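Local structure of hemin degrading factor (Pseudomonas aeruginosa, 4MF9) at residues 84-88 with 331-335; 92-98 with 110-115; 250-255 with 353-357; 284-289 with 300-304; 304-310 with 322-328. The protein binds heme and probably serves the bacterium in heme trafficking and heme degradation. All coordinates share one frame; numbering follows the deposited sequence.

Contact 1 (84-88 with 331-335); sequences RNEHC and ELIVQ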
# COMPACT_ATOMS: atom_id res chain seq x y z
N ARG A 84 -0.71 -1.87 -3.14
CA ARG A 84 0.21 -2.98 -2.97
C ARG A 84 1.65 -2.52 -3.05
O ARG A 84 1.96 -1.39 -3.44
CB ARG A 84 -0.02 -4.05 -4.06
CG ARG A 84 0.40 -3.58 -5.45
CD ARG A 84 0.40 -4.69 -6.47
NE ARG A 84 1.37 -5.73 -6.14
CZ ARG A 84 1.35 -6.96 -6.65
NH1 ARG A 84 0.40 -7.30 -7.53
NH2 ARG A 84 2.26 -7.84 -6.28
N ASN A 85 2.55 -3.41 -2.67
CA ASN A 85 3.95 -3.28 -3.00
C ASN A 85 4.30 -4.58 -3.72
O ASN A 85 3.41 -5.30 -4.16
CB ASN A 85 4.78 -3.06 -1.74
CG ASN A 85 4.43 -4.04 -0.63
OD1 ASN A 85 4.62 -5.24 -0.78
ND2 ASN A 85 3.93 -3.53 0.49
N GLU A 86 5.54 -4.92 -3.85
CA GLU A 86 5.93 -6.07 -4.61
C GLU A 86 5.37 -7.35 -4.03
O GLU A 86 4.92 -8.15 -4.76
CB GLU A 86 7.41 -6.13 -4.80
CG GLU A 86 7.88 -7.24 -5.68
CD GLU A 86 7.44 -7.09 -7.12
OE1 GLU A 86 7.24 -8.09 -7.77
OE2 GLU A 86 7.32 -5.97 -7.61
N HIS A 87 5.36 -7.48 -2.70
CA HIS A 87 5.01 -8.77 -2.09
C HIS A 87 3.68 -8.85 -1.36
O HIS A 87 3.32 -9.92 -0.85
CB HIS A 87 6.14 -9.23 -1.17
CG HIS A 87 7.41 -9.48 -1.91
ND1 HIS A 87 7.52 -10.44 -2.89
CD2 HIS A 87 8.60 -8.85 -1.85
CE1 HIS A 87 8.74 -10.41 -3.39
NE2 HIS A 87 9.42 -9.46 -2.78
N CYS A 88 2.95 -7.75 -1.30
CA CYS A 88 1.70 -7.76 -0.56
C CYS A 88 0.66 -6.83 -1.18
O CYS A 88 0.95 -5.67 -1.48
CB CYS A 88 1.94 -7.39 0.91
SG CYS A 88 0.55 -7.70 2.00
N GLU A 331 12.72 -2.68 2.44
CA GLU A 331 11.43 -2.00 2.37
C GLU A 331 10.35 -2.78 3.11
O GLU A 331 10.34 -4.01 3.09
CB GLU A 331 11.03 -1.74 0.92
CG GLU A 331 11.96 -0.81 0.16
CD GLU A 331 11.91 0.64 0.65
OE1 GLU A 331 10.89 1.33 0.41
OE2 GLU A 331 12.90 1.10 1.26
N LEU A 332 9.42 -2.09 3.72
CA LEU A 332 8.34 -2.67 4.45
C LEU A 332 7.29 -3.35 3.53
O LEU A 332 6.70 -2.73 2.67
CB LEU A 332 7.62 -1.56 5.13
CG LEU A 332 7.82 -1.20 6.58
CD1 LEU A 332 7.03 0.04 6.91
CD2 LEU A 332 7.53 -2.32 7.50
N ILE A 333 7.07 -4.65 3.72
CA ILE A 333 5.94 -5.34 3.12
C ILE A 333 4.56 -5.09 3.70
O ILE A 333 3.61 -4.73 3.04
CB ILE A 333 6.23 -6.86 3.05
CG1 ILE A 333 7.50 -7.13 2.24
CG2 ILE A 333 5.05 -7.65 2.58
CD1 ILE A 333 8.12 -8.46 2.50
N VAL A 334 4.48 -5.29 5.01
CA VAL A 334 3.29 -5.13 5.75
C VAL A 334 3.61 -4.89 7.23
O VAL A 334 4.61 -5.34 7.65
CB VAL A 334 2.45 -6.39 5.63
CG1 VAL A 334 3.24 -7.57 6.10
CG2 VAL A 334 1.13 -6.27 6.32
N GLN A 335 2.77 -4.19 7.94
CA GLN A 335 2.93 -3.98 9.37
C GLN A 335 1.64 -4.32 10.06
O GLN A 335 0.61 -3.99 9.56
CB GLN A 335 3.21 -2.53 9.70
CG GLN A 335 4.52 -1.94 9.31
CD GLN A 335 4.55 -0.45 9.66
OE1 GLN A 335 5.20 -0.02 10.59
NE2 GLN A 335 3.79 0.31 8.94
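The amide nitrogen ND2 of Asn85 donates to Ile333 O at 2.8 Å, with an N-H...O angle of 157°. The acceptor lies near the plane of the amide, 11° out of it. ND2 has a second acceptor outside the two segments, Gly267 O. The other end of the same amide works within its own loop. Asn85 OD1 accepts from His87 N at 3.0 Å, in the carbonyl plane, which makes an Asx turn, and it takes a weak bond from Cys88 N. The torsion chi1 of 48° sets CG between the backbone N and the carbonyl carbon, where the amide can serve both its own turn and the strand opposite. Beside this polar link lies an apolar one. Ile333 CG2 meets Cys88 CB at 3.5 Å, and His87 CB is 4.2 Å from the same methyl. Cys88 SG reaches Val334 CB more loosely, at 4.3 Å. Val264 and Val266 of strand 262-268 also touch Val334. The tight turn between strands 78-84 and 88-93 is thus tied to strand 332-338 of the other sheet. The amide is bonded at both ends, which should fix its rotation, and with the Cys88-Ile333 packing it links the N-terminal and C-terminal halves.

Contact 2 (92-98 with 110-115); sequences RKGPYRE and VVSPDI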
# COMPACT_ATOMS: atom_id res chain seq x y z
N ARG A 92 -9.46 -3.28 0.05
CA ARG A 92 -10.45 -2.92 1.03
C ARG A 92 -11.68 -2.34 0.38
O ARG A 92 -11.57 -1.56 -0.51
CB ARG A 92 -9.90 -1.94 2.02
CG ARG A 92 -10.61 -1.83 3.34
CD ARG A 92 -10.87 -3.17 3.97
NE ARG A 92 -11.32 -3.08 5.36
CZ ARG A 92 -12.55 -2.87 5.75
NH1 ARG A 92 -13.52 -2.66 4.89
NH2 ARG A 92 -12.80 -2.80 7.03
N LYS A 93 -12.85 -2.70 0.85
CA LYS A 93 -14.10 -2.22 0.29
C LYS A 93 -14.81 -1.23 1.17
O LYS A 93 -14.78 -1.37 2.37
CB LYS A 93 -15.03 -3.37 -0.02
CG LYS A 93 -14.55 -4.30 -1.08
CD LYS A 93 -15.61 -5.32 -1.33
CE LYS A 93 -15.03 -6.58 -1.88
NZ LYS A 93 -16.11 -7.57 -2.10
N GLY A 94 -15.42 -0.23 0.55
CA GLY A 94 -16.16 0.81 1.25
C GLY A 94 -16.25 2.08 0.42
O GLY A 94 -15.62 2.20 -0.62
N PRO A 95 -17.03 3.06 0.88
CA PRO A 95 -17.11 4.35 0.19
C PRO A 95 -15.80 5.14 0.31
O PRO A 95 -15.15 5.09 1.36
CB PRO A 95 -18.22 5.07 0.96
CG PRO A 95 -18.13 4.49 2.35
CD PRO A 95 -17.83 3.04 2.12
N TYR A 96 -15.42 5.86 -0.75
CA TYR A 96 -14.17 6.64 -0.71
C TYR A 96 -14.36 7.96 0.04
O TYR A 96 -14.46 9.03 -0.57
CB TYR A 96 -13.64 6.90 -2.13
CG TYR A 96 -12.12 6.99 -2.24
CD1 TYR A 96 -11.36 5.84 -2.48
CD2 TYR A 96 -11.46 8.21 -2.13
CE1 TYR A 96 -9.97 5.91 -2.59
CE2 TYR A 96 -10.08 8.28 -2.23
CZ TYR A 96 -9.35 7.13 -2.46
OH TYR A 96 -7.97 7.22 -2.56
N ARG A 97 -14.43 7.87 1.34
CA ARG A 97 -14.55 9.00 2.25
C ARG A 97 -14.02 8.62 3.64
O ARG A 97 -13.94 7.46 3.91
CB ARG A 97 -16.00 9.37 2.40
CG ARG A 97 -16.80 8.30 3.08
CD ARG A 97 -18.13 8.80 3.58
NE ARG A 97 -18.97 7.68 3.88
CZ ARG A 97 -19.20 7.21 5.08
NH1 ARG A 97 -18.64 7.78 6.13
NH2 ARG A 97 -19.98 6.17 5.24
N GLU A 98 -13.67 9.59 4.47
CA GLU A 98 -13.79 11.00 4.23
C GLU A 98 -12.47 11.54 3.76
O GLU A 98 -11.50 11.29 4.37
CB GLU A 98 -14.21 11.73 5.52
CG GLU A 98 -15.54 11.35 6.12
CD GLU A 98 -16.73 11.78 5.26
OE1 GLU A 98 -16.62 12.80 4.54
OE2 GLU A 98 -17.79 11.09 5.31
N VAL A 110 -7.75 9.67 3.67
CA VAL A 110 -9.10 9.13 3.67
C VAL A 110 -9.28 8.41 5.00
O VAL A 110 -8.56 7.46 5.31
CB VAL A 110 -9.35 8.19 2.49
CG1 VAL A 110 -10.83 7.85 2.41
CG2 VAL A 110 -8.88 8.85 1.20
N VAL A 111 -10.23 8.88 5.80
CA VAL A 111 -10.38 8.41 7.17
C VAL A 111 -11.80 7.89 7.35
O VAL A 111 -12.76 8.62 7.12
CB VAL A 111 -10.07 9.54 8.19
CG1 VAL A 111 -10.31 9.06 9.61
CG2 VAL A 111 -8.64 10.02 8.05
N SER A 112 -11.91 6.62 7.75
CA SER A 112 -13.19 5.95 7.88
C SER A 112 -12.92 4.55 8.45
O SER A 112 -11.78 4.10 8.48
CB SER A 112 -13.86 5.83 6.51
OG SER A 112 -13.46 4.63 5.87
N PRO A 113 -13.98 3.86 8.90
CA PRO A 113 -13.75 2.52 9.45
C PRO A 113 -13.44 1.49 8.36
O PRO A 113 -13.09 0.35 8.68
CB PRO A 113 -15.08 2.18 10.12
CG PRO A 113 -15.80 3.49 10.27
CD PRO A 113 -15.37 4.30 9.11
N ASP A 114 -13.55 1.88 7.09
CA ASP A 114 -13.31 0.93 6.00
C ASP A 114 -12.17 1.36 5.09
O ASP A 114 -11.06 0.81 5.18
CB ASP A 114 -14.59 0.68 5.21
CG ASP A 114 -15.68 0.06 6.05
OD1 ASP A 114 -15.69 -1.18 6.20
OD2 ASP A 114 -16.52 0.82 6.58
N ILE A 115 -12.42 2.34 4.22
CA ILE A 115 -11.32 2.92 3.46
C ILE A 115 -10.53 3.87 4.37
O ILE A 115 -11.09 4.82 4.94
CB ILE A 115 -11.82 3.67 2.18
CG1 ILE A 115 -12.72 2.77 1.33
CG2 ILE A 115 -10.62 4.18 1.39
CD1 ILE A 115 -12.04 1.51 0.85
O HOH W 1 -15.12 3.64 3.68
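The chain turns a corner at Gly94, after strand 88-93, and then pairs with the loop that follows strand 107-110. Beyond the corner, Glu98 and Val111 exchange two backbone bonds: Glu98 N to Val111 O is 3.0 Å and Val111 N to Glu98 O is 3.1 Å. A cis peptide precedes Glu98. Before the corner, Arg92 NH1 forms a salt bridge with Asp114 OD1 at 2.9 Å, on the anti lone pair of OD1. The guanidinium and carboxylate planes stand 79° apart, and Asp114 CA lies over one guanidinium face. Arg92 NE is held by His275. Ile115 fills the bend, its CG1 3.4 Å from Pro95 O. A water bridges Pro95 O and Ile115 N. Tyr96 CE2 meets Val110 CG2 at 3.7 Å, while its OH bonds to His153. Ser112 OG accepts from Asp114 N and donates to Ile115 O at 2.6 Å. Val111 itself touches the heme. This is an ST turn packed against a strand corner, next to the heme pocket.

Contact 3 (250-255 with 353-357); sequences KLFEAA and LAESF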
# COMPACT_ATOMS: atom_id res chain seq x y z
N LYS A 250 1.25 -17.30 11.15
CA LYS A 250 0.77 -17.93 12.36
C LYS A 250 0.06 -16.97 13.26
O LYS A 250 -0.88 -17.33 13.83
CB LYS A 250 1.88 -18.63 13.07
CG LYS A 250 2.27 -19.90 12.40
CD LYS A 250 3.70 -20.19 12.59
CE LYS A 250 4.01 -21.61 12.22
NZ LYS A 250 5.11 -22.14 13.01
N LEU A 251 0.54 -15.73 13.32
CA LEU A 251 -0.11 -14.67 14.09
C LEU A 251 -1.48 -14.32 13.51
O LEU A 251 -2.44 -14.11 14.26
CB LEU A 251 0.78 -13.42 14.21
CG LEU A 251 0.23 -12.32 15.12
CD1 LEU A 251 1.33 -11.60 15.86
CD2 LEU A 251 -0.56 -11.32 14.28
N PHE A 252 -1.57 -14.22 12.18
CA PHE A 252 -2.85 -14.04 11.52
C PHE A 252 -3.80 -15.16 11.92
O PHE A 252 -4.95 -14.91 12.32
CB PHE A 252 -2.68 -14.04 9.99
CG PHE A 252 -2.35 -12.68 9.40
CD1 PHE A 252 -3.31 -11.67 9.38
CD2 PHE A 252 -1.11 -12.44 8.83
CE1 PHE A 252 -3.00 -10.42 8.82
CE2 PHE A 252 -0.80 -11.20 8.28
CZ PHE A 252 -1.75 -10.19 8.26
N GLU A 253 -3.31 -16.39 11.86
CA GLU A 253 -4.09 -17.57 12.16
C GLU A 253 -4.59 -17.54 13.59
O GLU A 253 -5.73 -17.77 13.88
CB GLU A 253 -3.22 -18.79 11.93
CG GLU A 253 -3.33 -19.32 10.53
CD GLU A 253 -2.23 -20.23 10.11
OE1 GLU A 253 -1.22 -20.32 10.77
OE2 GLU A 253 -2.38 -20.85 9.06
N ALA A 254 -3.72 -17.13 14.50
CA ALA A 254 -4.08 -17.03 15.91
C ALA A 254 -5.08 -15.90 16.13
O ALA A 254 -6.02 -16.05 16.91
CB ALA A 254 -2.84 -16.81 16.76
N ALA A 255 -4.88 -14.77 15.45
CA ALA A 255 -5.82 -13.64 15.54
C ALA A 255 -7.17 -14.02 14.94
O ALA A 255 -8.23 -13.56 15.40
CB ALA A 255 -5.24 -12.41 14.83
N LEU A 353 -0.62 -11.46 22.24
CA LEU A 353 -0.34 -12.20 21.04
C LEU A 353 0.95 -11.81 20.35
O LEU A 353 1.72 -12.64 19.99
CB LEU A 353 -1.49 -12.09 20.09
CG LEU A 353 -1.41 -12.80 18.73
CD1 LEU A 353 -1.08 -14.25 18.86
CD2 LEU A 353 -2.70 -12.63 17.98
N ALA A 354 1.19 -10.53 20.23
CA ALA A 354 2.41 -9.99 19.63
C ALA A 354 3.68 -10.47 20.36
O ALA A 354 4.73 -10.65 19.74
CB ALA A 354 2.36 -8.48 19.62
N GLU A 355 3.60 -10.62 21.65
CA GLU A 355 4.76 -11.12 22.41
C GLU A 355 4.81 -12.62 22.59
O GLU A 355 5.77 -13.13 23.02
CB GLU A 355 4.85 -10.47 23.78
CG GLU A 355 4.82 -8.96 23.89
CD GLU A 355 6.20 -8.34 23.89
OE1 GLU A 355 7.14 -9.05 23.58
OE2 GLU A 355 6.33 -7.21 24.27
N SER A 356 3.76 -13.33 22.23
CA SER A 356 3.71 -14.78 22.47
C SER A 356 4.74 -15.54 21.65
O SER A 356 5.11 -16.67 21.99
CB SER A 356 2.31 -15.33 22.21
OG SER A 356 2.00 -15.33 20.83
N PHE A 357 5.23 -14.94 20.57
CA PHE A 357 6.12 -15.65 19.66
C PHE A 357 7.58 -15.47 20.04
O PHE A 357 8.02 -14.39 20.43
CB PHE A 357 5.85 -15.25 18.20
CG PHE A 357 4.55 -15.79 17.66
CD1 PHE A 357 4.52 -16.98 16.96
CD2 PHE A 357 3.36 -15.12 17.89
CE1 PHE A 357 3.32 -17.49 16.48
CE2 PHE A 357 2.15 -15.62 17.41
CZ PHE A 357 2.14 -16.81 16.71
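The contact between Leu251 and Leu353 is purely apolar, and no hydrogen bond joins the two segments. Leu353 reaches from helix 348-355 toward helix 247-258. Its CG lies 4.0 Å from Leu251 CG, and the two side chains run aslant to each other. The two methyls of Leu353 then part. CD1 meets Ala254 CB at 3.7 Å, while CD2 meets Ala255 CB at 4.1 Å. With CG anti to the backbone N (chi1 180°), the Leu353 side chain extends far enough for its fork to touch both alanines. Their small side chains let the leucine come close to the helix. Leu251 CD1 also touches the backbone of Ala354.

The aromatic contacts come from Phe357, further along the chain. The far end of its ring rests on the helix 247-258 backbone, with CZ 3.9 Å from Leu251 N. Of the atoms flanking CZ, CE1 meets Lys250 CB at 3.9 Å and CE2 meets Leu251 CB at 4.1 Å. The ring also meets that of Trp323, their planes at about 80°.

Between the two segments there are no polar bonds; each keeps its own. In 353-357, Leu353 O accepts from both Ser356 OG, at 2.8 Å, and Ser356 N. From outside, Arg310 NH1 donates to both Ala354 O and Phe357 O. Helix 348-355 and Phe357 thus lie against helix 247-258 of the second HemS/ChuX domain in plain helix-to-helix packing.

Contact 4 (284-289 with 300-304); sequences WLDDWF and LKTTG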
# COMPACT_ATOMS: atom_id res chain seq x y z
N TRP A 284 -4.09 -20.48 2.53
CA TRP A 284 -2.89 -20.64 1.78
C TRP A 284 -3.18 -21.06 0.32
O TRP A 284 -4.01 -21.85 0.07
CB TRP A 284 -2.05 -21.72 2.40
CG TRP A 284 -1.32 -21.34 3.64
CD1 TRP A 284 -1.72 -21.55 4.91
CD2 TRP A 284 -0.11 -20.66 3.70
NE1 TRP A 284 -0.80 -21.06 5.77
CE2 TRP A 284 0.23 -20.52 5.04
CE3 TRP A 284 0.77 -20.16 2.75
CZ2 TRP A 284 1.38 -19.86 5.45
CZ3 TRP A 284 1.91 -19.52 3.16
CH2 TRP A 284 2.21 -19.38 4.49
N LEU A 285 -2.44 -20.54 -0.62
CA LEU A 285 -2.38 -21.07 -1.95
C LEU A 285 -0.99 -20.92 -2.36
O LEU A 285 -0.55 -19.84 -2.58
CB LEU A 285 -3.28 -20.28 -2.92
CG LEU A 285 -3.90 -20.89 -4.18
CD1 LEU A 285 -4.07 -22.36 -4.08
CD2 LEU A 285 -5.24 -20.23 -4.32
N ASP A 286 -0.28 -22.04 -2.43
CA ASP A 286 1.11 -22.04 -2.77
C ASP A 286 1.84 -21.08 -1.79
O ASP A 286 1.57 -21.13 -0.63
CB ASP A 286 1.28 -21.71 -4.23
CG ASP A 286 0.99 -22.91 -5.13
OD1 ASP A 286 0.64 -23.96 -4.60
OD2 ASP A 286 1.14 -22.74 -6.33
N ASP A 287 2.69 -20.20 -2.29
CA ASP A 287 3.46 -19.26 -1.45
C ASP A 287 2.63 -18.08 -0.95
O ASP A 287 3.13 -17.23 -0.18
CB ASP A 287 4.66 -18.69 -2.21
CG ASP A 287 5.70 -19.74 -2.54
OD1 ASP A 287 5.75 -20.79 -1.86
OD2 ASP A 287 6.49 -19.49 -3.49
N TRP A 288 1.38 -18.01 -1.40
CA TRP A 288 0.48 -16.92 -1.03
C TRP A 288 -0.27 -17.25 0.25
O TRP A 288 -0.95 -18.28 0.35
CB TRP A 288 -0.56 -16.65 -2.12
CG TRP A 288 -0.02 -16.07 -3.36
CD1 TRP A 288 0.25 -16.73 -4.53
CD2 TRP A 288 0.30 -14.69 -3.59
NE1 TRP A 288 0.73 -15.85 -5.47
CE2 TRP A 288 0.77 -14.59 -4.92
CE3 TRP A 288 0.24 -13.54 -2.80
CZ2 TRP A 288 1.18 -13.38 -5.48
CZ3 TRP A 288 0.65 -12.34 -3.36
CH2 TRP A 288 1.11 -12.27 -4.68
N PHE A 289 -0.15 -16.36 1.22
CA PHE A 289 -1.01 -16.41 2.39
C PHE A 289 -2.07 -15.34 2.23
O PHE A 289 -1.75 -14.19 1.91
CB PHE A 289 -0.20 -16.21 3.68
CG PHE A 289 -1.03 -16.27 4.92
CD1 PHE A 289 -1.45 -17.50 5.43
CD2 PHE A 289 -1.42 -15.11 5.57
CE1 PHE A 289 -2.22 -17.56 6.57
CE2 PHE A 289 -2.20 -15.16 6.71
CZ PHE A 289 -2.60 -16.39 7.22
N LEU A 300 -0.51 -12.04 0.56
CA LEU A 300 0.88 -11.93 1.01
C LEU A 300 1.80 -13.03 0.45
O LEU A 300 1.66 -14.21 0.78
CB LEU A 300 0.93 -11.93 2.55
CG LEU A 300 2.30 -12.02 3.23
CD1 LEU A 300 3.17 -10.82 2.87
CD2 LEU A 300 2.18 -12.17 4.75
N LYS A 301 2.78 -12.64 -0.30
CA LYS A 301 3.74 -13.52 -0.82
C LYS A 301 4.83 -13.79 0.24
O LYS A 301 5.84 -13.16 0.28
CB LYS A 301 4.33 -12.87 -2.08
CG LYS A 301 5.14 -13.72 -3.01
CD LYS A 301 4.70 -15.16 -3.05
CE LYS A 301 4.01 -15.47 -4.34
NZ LYS A 301 4.94 -15.16 -5.42
N THR A 302 4.56 -14.76 1.09
CA THR A 302 5.43 -15.11 2.22
C THR A 302 6.91 -15.29 1.86
O THR A 302 7.78 -15.00 2.68
CB THR A 302 4.93 -16.36 2.96
OG1 THR A 302 4.99 -17.51 2.10
CG2 THR A 302 3.51 -16.13 3.42
N THR A 303 7.17 -15.73 0.64
CA THR A 303 8.55 -15.98 0.19
C THR A 303 9.33 -14.70 -0.05
O THR A 303 10.56 -14.74 -0.17
CB THR A 303 8.55 -16.82 -1.09
OG1 THR A 303 7.44 -16.44 -1.90
CG2 THR A 303 8.44 -18.30 -0.75
N GLY A 304 8.63 -13.58 -0.12
CA GLY A 304 9.29 -12.31 -0.38
C GLY A 304 9.77 -11.67 0.90
O GLY A 304 10.54 -10.70 0.86
O HOH W 2 6.31 -17.70 -6.03
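Asp287 O accepts two bonds from Thr302, one from OG1 at 3.0 Å and one from N at 3.1 Å. Thr302 N lies nearly along the C=O axis, though the bond is bent (136°), while the hydroxyl comes in tilted 28° from the carbonyl plane. Next to this grip the strands pair. Phe289 N donates to Leu300 O and Leu300 N to Phe289 O, both at 2.8 Å. A type II' turn from Leu285 to Trp288 joins strand 282-285 to strand 288-293. The charged ends of Asp287 and Lys301 do not touch. A water joins them instead, donating to Asp287 OD2 and accepting from Lys301 NZ at 2.9 Å. Bends at chi2, chi3 and chi4 curl the lysine over Trp288. Its CE sits over the five-membered ring, 3.6 Å from the centroid, as a CH-pi contact. On the face of Phe289 and Leu300, Thr302 CG2 packs on Phe289 CB at 3.7 Å. Helix 247-258 lies against this side, with Ala249 touching Trp284 and Phe289, and Leu248 touching Leu300. On the far side of strand 296-301, Lys301 N bonds to His87 O, next to strand 88-93.

Contact 5 (304-310 with 322-328); sequences GIAELWR and SWEAFDP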
# COMPACT_ATOMS: atom_id res chain seq x y z
N GLY A 304 8.63 -13.58 -0.12
CA GLY A 304 9.29 -12.31 -0.38
C GLY A 304 9.77 -11.67 0.90
O GLY A 304 10.54 -10.70 0.86
N ILE A 305 9.33 -12.23 2.02
CA ILE A 305 9.70 -11.74 3.36
C ILE A 305 11.12 -12.13 3.72
O ILE A 305 11.42 -13.31 3.88
CB ILE A 305 8.76 -12.29 4.45
CG1 ILE A 305 7.32 -11.83 4.20
CG2 ILE A 305 9.20 -11.82 5.83
CD1 ILE A 305 6.31 -12.41 5.20
N ALA A 306 11.99 -11.14 3.87
CA ALA A 306 13.38 -11.41 4.24
C ALA A 306 13.60 -11.31 5.74
O ALA A 306 14.38 -12.09 6.30
CB ALA A 306 14.31 -10.48 3.52
N GLU A 307 12.97 -10.34 6.39
CA GLU A 307 13.08 -10.17 7.84
C GLU A 307 11.73 -9.85 8.46
O GLU A 307 10.89 -9.19 7.84
CB GLU A 307 14.03 -9.03 8.21
CG GLU A 307 15.35 -9.01 7.50
CD GLU A 307 16.10 -7.71 7.72
OE1 GLU A 307 16.00 -7.13 8.84
OE2 GLU A 307 16.79 -7.28 6.78
N LEU A 308 11.55 -10.31 9.69
CA LEU A 308 10.32 -10.10 10.43
C LEU A 308 10.71 -9.66 11.84
O LEU A 308 11.46 -10.36 12.55
CB LEU A 308 9.52 -11.41 10.51
CG LEU A 308 8.19 -11.18 11.23
CD1 LEU A 308 7.36 -10.11 10.46
CD2 LEU A 308 7.42 -12.46 11.43
N TRP A 309 10.21 -8.49 12.25
CA TRP A 309 10.57 -7.91 13.54
C TRP A 309 9.36 -7.63 14.41
O TRP A 309 8.33 -7.15 13.92
CB TRP A 309 11.29 -6.58 13.32
CG TRP A 309 12.65 -6.72 12.75
CD1 TRP A 309 12.98 -6.85 11.43
CD2 TRP A 309 13.88 -6.72 13.48
NE1 TRP A 309 14.35 -6.95 11.30
CE2 TRP A 309 14.92 -6.86 12.54
CE3 TRP A 309 14.20 -6.62 14.84
CZ2 TRP A 309 16.26 -6.91 12.93
CZ3 TRP A 309 15.52 -6.66 15.22
CH2 TRP A 309 16.54 -6.81 14.27
N ARG A 310 9.49 -7.93 15.69
CA ARG A 310 8.62 -7.41 16.69
C ARG A 310 9.21 -6.06 17.17
O ARG A 310 10.31 -6.00 17.53
CB ARG A 310 8.47 -8.35 17.88
CG ARG A 310 7.78 -7.81 19.09
CD ARG A 310 7.41 -8.87 20.15
NE ARG A 310 8.50 -9.79 20.43
CZ ARG A 310 8.41 -11.11 20.44
NH1 ARG A 310 7.26 -11.72 20.17
NH2 ARG A 310 9.46 -11.82 20.74
N SER A 322 4.23 -3.62 17.43
CA SER A 322 3.88 -3.93 16.04
C SER A 322 4.79 -5.04 15.56
O SER A 322 5.83 -5.30 16.16
CB SER A 322 4.09 -2.70 15.16
OG SER A 322 5.45 -2.30 15.19
N TRP A 323 4.38 -5.71 14.48
CA TRP A 323 5.25 -6.61 13.74
C TRP A 323 5.48 -5.97 12.37
O TRP A 323 4.54 -5.46 11.76
CB TRP A 323 4.59 -7.98 13.54
CG TRP A 323 4.64 -8.86 14.76
CD1 TRP A 323 4.74 -8.46 16.07
CD2 TRP A 323 4.62 -10.29 14.78
NE1 TRP A 323 4.76 -9.57 16.90
CE2 TRP A 323 4.69 -10.70 16.13
CE3 TRP A 323 4.53 -11.27 13.78
CZ2 TRP A 323 4.69 -12.04 16.50
CZ3 TRP A 323 4.53 -12.60 14.15
CH2 TRP A 323 4.61 -12.97 15.50
N GLU A 324 6.73 -5.99 11.91
CA GLU A 324 7.11 -5.34 10.67
C GLU A 324 7.91 -6.32 9.80
O GLU A 324 8.93 -6.86 10.22
CB GLU A 324 7.88 -4.04 10.97
CG GLU A 324 7.09 -3.14 11.94
CD GLU A 324 7.70 -1.78 12.20
OE1 GLU A 324 8.76 -1.45 11.62
OE2 GLU A 324 7.09 -1.04 13.00
N ALA A 325 7.39 -6.58 8.60
CA ALA A 325 8.03 -7.51 7.67
C ALA A 325 8.70 -6.71 6.55
O ALA A 325 8.12 -5.77 6.00
CB ALA A 325 6.99 -8.44 7.10
N PHE A 326 9.91 -7.07 6.21
CA PHE A 326 10.70 -6.43 5.21
C PHE A 326 11.15 -7.38 4.10
O PHE A 326 11.39 -8.53 4.35
CB PHE A 326 11.92 -5.82 5.82
CG PHE A 326 11.63 -4.85 6.94
CD1 PHE A 326 11.44 -5.29 8.22
CD2 PHE A 326 11.54 -3.51 6.69
CE1 PHE A 326 11.21 -4.42 9.24
CE2 PHE A 326 11.28 -2.63 7.70
CZ PHE A 326 11.09 -3.08 8.97
N ASP A 327 11.29 -6.84 2.90
CA ASP A 327 11.88 -7.55 1.78
C ASP A 327 13.41 -7.45 1.77
O ASP A 327 13.93 -6.80 2.64
CB ASP A 327 11.29 -7.08 0.47
CG ASP A 327 11.65 -5.69 0.12
OD1 ASP A 327 12.64 -5.16 0.57
OD2 ASP A 327 10.93 -5.14 -0.67
N PRO A 328 14.08 -8.03 0.78
CA PRO A 328 15.52 -7.99 0.72
C PRO A 328 16.08 -6.61 0.49
O PRO A 328 17.24 -6.48 0.60
CB PRO A 328 15.86 -8.92 -0.45
CG PRO A 328 14.84 -9.94 -0.37
CD PRO A 328 13.57 -9.23 0.10
O HOH W 3 15.92 -6.85 4.42
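Strands 307-310 and 322-326 run antiparallel, their axes 4.7 Å apart at closest approach and their directions at 165°. Trp309 and Glu324 exchange two backbone bonds, with Glu324 N to Trp309 O at 2.8 Å. At the other end Phe326 O accepts from both Ala306 N, at 2.7 Å, and Glu307 N, at 3.2 Å. This is a classic beta bulge, placed where strand 307-313 of the hairpin begins. Strand 320-326 is the other arm of that hairpin. Leu308, Ala325, Arg310 and Trp323 share one face. Leu308 CD1 meets Ala325 CB at 3.8 Å, and CD2 meets Trp323 CE3 at 3.9 Å. Arg310 runs beside Trp323 in the same direction. Trp323 NE1 bonds to Ala354 O, and Arg310 NH2 forms a salt bridge with Glu241. The other face carries Glu307, Trp309, Glu324 and Phe326. Trp309 CD1 approaches Phe326 CE1 at 3.7 Å, with the ring planes at 82°. The indole is fixed by Trp309 NE1 donating to Glu307 OE1 at 3.0 Å, almost straight at 172° and in the ring plane. A water bridges Glu307 OE2 and Asp327 O. Glu324 forms salt bridges with Arg228 and Lys313, both heme-binding residues.

Contact 5 is the most buried and lies in the same sheet as strand 332-338 of contact 1, where Ile333 N bonds to Ala325 O. Contact 1 is closest to the centre of the chain and the only one that joins the two HemS/ChuX domains. Contact 4 belongs to the other sheet, packs on contact 1 through Leu300 and Ile333, and shares Gly304 with contact 5. Contact 3 is the most peripheral. Its chemistry is apolar across the helices, whereas contacts 4 and 5 rest on strand pairing. It touches contact 5 through Leu251 and Trp323. Contact 2 lies farther off, though its strand 88-93 neighbours strand 296-301 of contact 4, and has the only direct salt bridge between paired segments.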